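Local structure of HTPA Reductase (Selaginella moellendorffii, 5U5N) at residues A[32-37]-A[65-70]; A[205-208]-A[214-217]. The protein probably catalyses the NAD(P)H-dependent reduction of 4-hydroxy-tetrahydrodipicolinate to tetrahydrodipicolinate in the diaminopimelate pathway to lysine. All coordinates share one frame; numbering follows the deposited sequence.

Contact 1 (A[32-37]-A[65-70]); sequences VPLSLT and VKEVIT. With NAD (nicotinamide-adenine-dinucleotide), chain C.
V68, on helix 61-71, meets V32 and L34 through its two methyls, and this apolar cluster makes up most of the contact. CG2 of V68 lies 3.6 Å from CD1 of L34 and 3.8 Å from CG1 of V32, so one methyl serves both partners, while its CG1 also reaches CG1 of V32. V32, just before the strand, and L34, at its start, both point toward the helix; for V32, CG1 is carried to the helix by a chi1 of 171°, which sets it trans to the main-chain nitrogen. The side chains of L34 and V68 run past each other in opposite senses.

One charged side chain, E67, also takes part. Its extended chain crosses L34 at roughly a right angle and brings OE1 to 3.7 Å from CD1 of L34, a van der Waals contact between the carboxylate end and one leucine methyl, while OE2 makes a salt bridge to R56 on the adjacent strand 51-57.

The ligand lies at the far end of strand 34-37, where O of L36 comes within 3.2 Å of C2A of the NAD adenine. T37 OG1 hydrogen-bonds D11, itself an NAD-binding residue. A helix packed beside a strand whose C-terminal end borders the adenosine half of the dinucleotide is characteristic of the Rossmann-like nucleotide-binding domain of the DapB family.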
# COMPACT_ATOMS: atom_id res chain seq x y z
N VAL A 32 4.58 29.74 -21.12
CA VAL A 32 5.03 30.40 -22.35
C VAL A 32 3.76 30.73 -23.14
O VAL A 32 2.93 29.86 -23.34
CB VAL A 32 5.98 29.47 -23.13
CG1 VAL A 32 6.30 30.04 -24.50
CG2 VAL A 32 7.27 29.26 -22.35
N PRO A 33 3.57 32.01 -23.58
CA PRO A 33 2.30 32.35 -24.22
C PRO A 33 2.26 32.00 -25.72
O PRO A 33 1.73 32.78 -26.54
CB PRO A 33 2.23 33.86 -23.99
CG PRO A 33 3.64 34.28 -24.15
CD PRO A 33 4.46 33.18 -23.52
N LEU A 34 2.79 30.83 -26.06
CA LEU A 34 2.66 30.22 -27.39
C LEU A 34 2.34 28.76 -27.23
O LEU A 34 2.82 28.13 -26.32
CB LEU A 34 3.95 30.38 -28.19
CG LEU A 34 4.24 31.81 -28.64
CD1 LEU A 34 5.71 32.04 -28.82
CD2 LEU A 34 3.53 32.09 -29.93
N SER A 35 1.50 28.25 -28.10
CA SER A 35 1.11 26.85 -28.13
C SER A 35 0.95 26.40 -29.58
O SER A 35 0.80 27.23 -30.49
CB SER A 35 -0.19 26.67 -27.35
OG SER A 35 -0.51 25.29 -27.17
N LEU A 36 1.02 25.10 -29.79
CA LEU A 36 0.86 24.49 -31.10
C LEU A 36 -0.39 23.64 -31.04
O LEU A 36 -0.59 22.89 -30.06
CB LEU A 36 2.09 23.67 -31.45
CG LEU A 36 3.30 24.53 -31.79
CD1 LEU A 36 4.58 23.75 -31.80
CD2 LEU A 36 3.13 25.20 -33.16
N THR A 37 -1.27 23.80 -32.02
CA THR A 37 -2.51 23.05 -32.09
C THR A 37 -2.41 22.15 -33.32
O THR A 37 -1.41 22.21 -34.06
CB THR A 37 -3.77 23.96 -32.07
OG1 THR A 37 -4.95 23.16 -31.94
CG2 THR A 37 -3.89 24.86 -33.31
N VAL A 65 8.87 27.80 -32.51
CA VAL A 65 9.88 27.31 -31.56
C VAL A 65 11.11 28.24 -31.49
O VAL A 65 11.68 28.39 -30.42
CB VAL A 65 10.25 25.81 -31.83
CG1 VAL A 65 11.52 25.39 -31.13
CG2 VAL A 65 9.12 24.92 -31.36
N LYS A 66 11.49 28.86 -32.61
CA LYS A 66 12.53 29.88 -32.62
C LYS A 66 12.14 31.08 -31.74
O LYS A 66 12.98 31.70 -31.10
CB LYS A 66 12.78 30.40 -34.05
CG LYS A 66 13.95 31.39 -34.18
CD LYS A 66 15.30 30.85 -33.70
CE LYS A 66 15.69 29.52 -34.36
NZ LYS A 66 17.09 29.16 -34.05
N GLU A 67 10.86 31.41 -31.77
CA GLU A 67 10.33 32.50 -30.98
C GLU A 67 10.32 32.12 -29.49
O GLU A 67 10.72 32.93 -28.65
CB GLU A 67 8.92 32.84 -31.46
CG GLU A 67 8.46 34.21 -31.00
CD GLU A 67 7.03 34.55 -31.41
OE1 GLU A 67 6.35 35.19 -30.56
OE2 GLU A 67 6.59 34.19 -32.55
N VAL A 68 9.88 30.90 -29.19
CA VAL A 68 9.88 30.43 -27.79
C VAL A 68 11.29 30.34 -27.27
O VAL A 68 11.58 30.83 -26.19
CB VAL A 68 9.18 29.06 -27.63
CG1 VAL A 68 9.37 28.51 -26.24
CG2 VAL A 68 7.70 29.16 -27.91
N ILE A 69 12.18 29.72 -28.03
CA ILE A 69 13.56 29.55 -27.61
C ILE A 69 14.30 30.88 -27.37
O ILE A 69 15.05 30.97 -26.41
CB ILE A 69 14.31 28.56 -28.53
CG1 ILE A 69 13.99 27.12 -28.15
CG2 ILE A 69 15.82 28.75 -28.51
CD1 ILE A 69 14.73 26.59 -26.91
N THR A 70 14.11 31.91 -28.21
CA THR A 70 14.83 33.18 -27.97
C THR A 70 14.33 33.93 -26.69
O THR A 70 15.14 34.55 -26.00
CB THR A 70 14.95 34.10 -29.23
OG1 THR A 70 13.66 34.46 -29.70
CG2 THR A 70 15.73 33.40 -30.38
PA NAD C . -8.23 16.39 -27.12
O1A NAD C . -8.79 15.70 -28.35
O2A NAD C . -9.13 17.16 -26.17
O5B NAD C . -7.05 17.38 -27.52
C5B NAD C . -5.89 16.96 -28.21
C4B NAD C . -5.42 18.17 -29.01
O4B NAD C . -4.18 17.90 -29.67
C3B NAD C . -6.42 18.62 -30.07
O3B NAD C . -7.02 19.86 -29.66
C2B NAD C . -5.60 18.69 -31.37
O2B NAD C . -5.98 19.81 -32.20
C1B NAD C . -4.15 18.70 -30.86
N9A NAD C . -3.07 18.21 -31.76
C8A NAD C . -3.14 17.18 -32.63
N7A NAD C . -1.96 17.02 -33.27
C5A NAD C . -1.11 17.96 -32.81
C6A NAD C . 0.29 18.36 -33.09
N6A NAD C . 1.04 17.69 -34.00
N1A NAD C . 0.81 19.39 -32.40
C2A NAD C . 0.09 20.08 -31.49
N3A NAD C . -1.20 19.77 -31.20
C4A NAD C . -1.84 18.74 -31.81
O3 NAD C . -7.39 15.27 -26.32
PN NAD C . -7.25 15.21 -24.70
O1N NAD C . -8.63 14.86 -24.19
O2N NAD C . -6.56 16.47 -24.21
O5D NAD C . -6.19 14.00 -24.58
C5D NAD C . -4.91 14.13 -25.19
C4D NAD C . -4.06 12.88 -25.06
O4D NAD C . -3.63 12.74 -23.70
C3D NAD C . -4.79 11.58 -25.43
O3D NAD C . -3.94 10.70 -26.19
C2D NAD C . -5.13 10.96 -24.09
O2D NAD C . -5.17 9.53 -24.11
C1D NAD C . -3.97 11.43 -23.22
N1N NAD C . -4.20 11.40 -21.77
C2N NAD C . -3.19 10.92 -21.02
C3N NAD C . -3.26 10.85 -19.63
C7N NAD C . -2.11 10.28 -18.83
O7N NAD C . -2.35 9.78 -17.74
N7N NAD C . -0.84 10.30 -19.28
C4N NAD C . -4.43 11.29 -19.02
C5N NAD C . -5.48 11.79 -19.79
C6N NAD C . -5.34 11.84 -21.18

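Contact 2 (A[205-208]-A[214-217]); sequences MGVP and GHAF
M205 and F217 have their CA atoms 7.2 Å apart and V207 and H215 7.7 Å, so the loop 205-208 runs alongside the start of strand 215-223 at side-chain distance, with no hydrogen bonds between the two. The loop leaves helix 198-203 through G206, whose positive phi of 80° turns the chain, and it returns by a short connection to the mixed sheet of the C-terminal DapB domain. This is a helix-to-strand connection folded back on the strand that follows it.

V207 is the wedge of the contact, its two methyls set against two aromatic rings. CG2 stands over the centre of the F217 ring, 3.6 Å from the centroid and 13° off the normal, a CH-pi contact, and also touches CD2 of H215 at 3.7 Å. CG1 makes a second CH-pi contact with H215, 3.8 Å from the ring centroid but displaced toward the rim.

The imidazole is held in position through both nitrogens: NE2 is hydrogen-bonded to OG of S161 on strand 155-162, and ND1 to the backbone O of H211 in the intervening loop. With both nitrogens engaged, rotation of the ring is restricted, and the face over which V207 lies is fixed.

F217 is approached obliquely by C of G206, near CE2 of F217, and by P208, whose CD lies 4.1 Å from CZ of F217. M205 folds back, its thioether bent at both chi2 and chi3, so that CE lies 4.1 Å from CB of F217. At the ring's edge, close to its plane, O of M205 comes to 3.3 Å from CD2 of F217.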
# COMPACT_ATOMS: atom_id res chain seq x y z
N MET A 205 -20.83 2.85 -6.76
CA MET A 205 -19.42 3.25 -6.78
C MET A 205 -19.18 4.64 -6.18
O MET A 205 -18.06 4.97 -5.87
CB MET A 205 -18.85 3.18 -8.20
CG MET A 205 -18.95 1.80 -8.84
SD MET A 205 -17.96 0.55 -8.01
CE MET A 205 -16.33 0.98 -8.60
N GLY A 206 -20.23 5.44 -6.01
CA GLY A 206 -20.09 6.80 -5.48
C GLY A 206 -19.65 7.86 -6.48
O GLY A 206 -19.22 8.94 -6.07
N VAL A 207 -19.75 7.57 -7.78
CA VAL A 207 -19.28 8.51 -8.79
C VAL A 207 -20.23 9.69 -8.81
O VAL A 207 -21.44 9.47 -8.88
CB VAL A 207 -19.21 7.87 -10.20
CG1 VAL A 207 -18.81 8.92 -11.26
CG2 VAL A 207 -18.22 6.71 -10.22
N PRO A 208 -19.71 10.94 -8.68
CA PRO A 208 -20.61 12.10 -8.76
C PRO A 208 -21.22 12.28 -10.15
O PRO A 208 -20.55 11.98 -11.15
CB PRO A 208 -19.70 13.30 -8.46
CG PRO A 208 -18.56 12.72 -7.70
CD PRO A 208 -18.35 11.35 -8.27
N GLY A 214 -16.13 11.19 -17.30
CA GLY A 214 -14.69 11.30 -17.05
C GLY A 214 -14.34 10.89 -15.62
O GLY A 214 -14.32 11.71 -14.70
N HIS A 215 -14.12 9.59 -15.41
CA HIS A 215 -13.75 9.07 -14.10
C HIS A 215 -13.05 7.73 -14.21
O HIS A 215 -13.15 7.05 -15.21
CB HIS A 215 -14.97 8.99 -13.17
CG HIS A 215 -15.95 7.91 -13.53
ND1 HIS A 215 -17.02 8.12 -14.38
CD2 HIS A 215 -16.01 6.61 -13.16
CE1 HIS A 215 -17.69 6.99 -14.51
NE2 HIS A 215 -17.10 6.06 -13.78
N ALA A 216 -12.36 7.35 -13.12
CA ALA A 216 -11.72 6.04 -13.00
C ALA A 216 -11.71 5.57 -11.54
O ALA A 216 -10.84 5.97 -10.72
CB ALA A 216 -10.33 6.06 -13.60
N PHE A 217 -12.72 4.78 -11.20
CA PHE A 217 -12.94 4.28 -9.84
C PHE A 217 -12.61 2.81 -9.86
O PHE A 217 -13.13 2.06 -10.72
CB PHE A 217 -14.40 4.47 -9.42
CG PHE A 217 -14.74 5.89 -8.93
CD1 PHE A 217 -14.24 7.04 -9.57
CD2 PHE A 217 -15.65 6.07 -7.89
CE1 PHE A 217 -14.59 8.31 -9.14
CE2 PHE A 217 -16.00 7.33 -7.45
CZ PHE A 217 -15.47 8.46 -8.08

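Following the chain from the N terminus, contact 1 comes first: strands 44-48 and 51-57 follow strand 34-37, and helix 61-71 then returns to pack on it, closing a loop of 27 residues. The chain next adds strands 76-79, 100-102 and 123-125 to the parallel sheet, whose last strand, 266-267, comes only near the C terminus. Contact 2 closes a loop of five residues, 209-213, folding the segment after helix 198-203 back on strand 215-223. The loops are in series and neither nest nor cross. Their centres lie 37 Å apart on opposite sides of the chain's centre, contact 1 in the nucleotide-binding part and contact 2 in the C-terminal part.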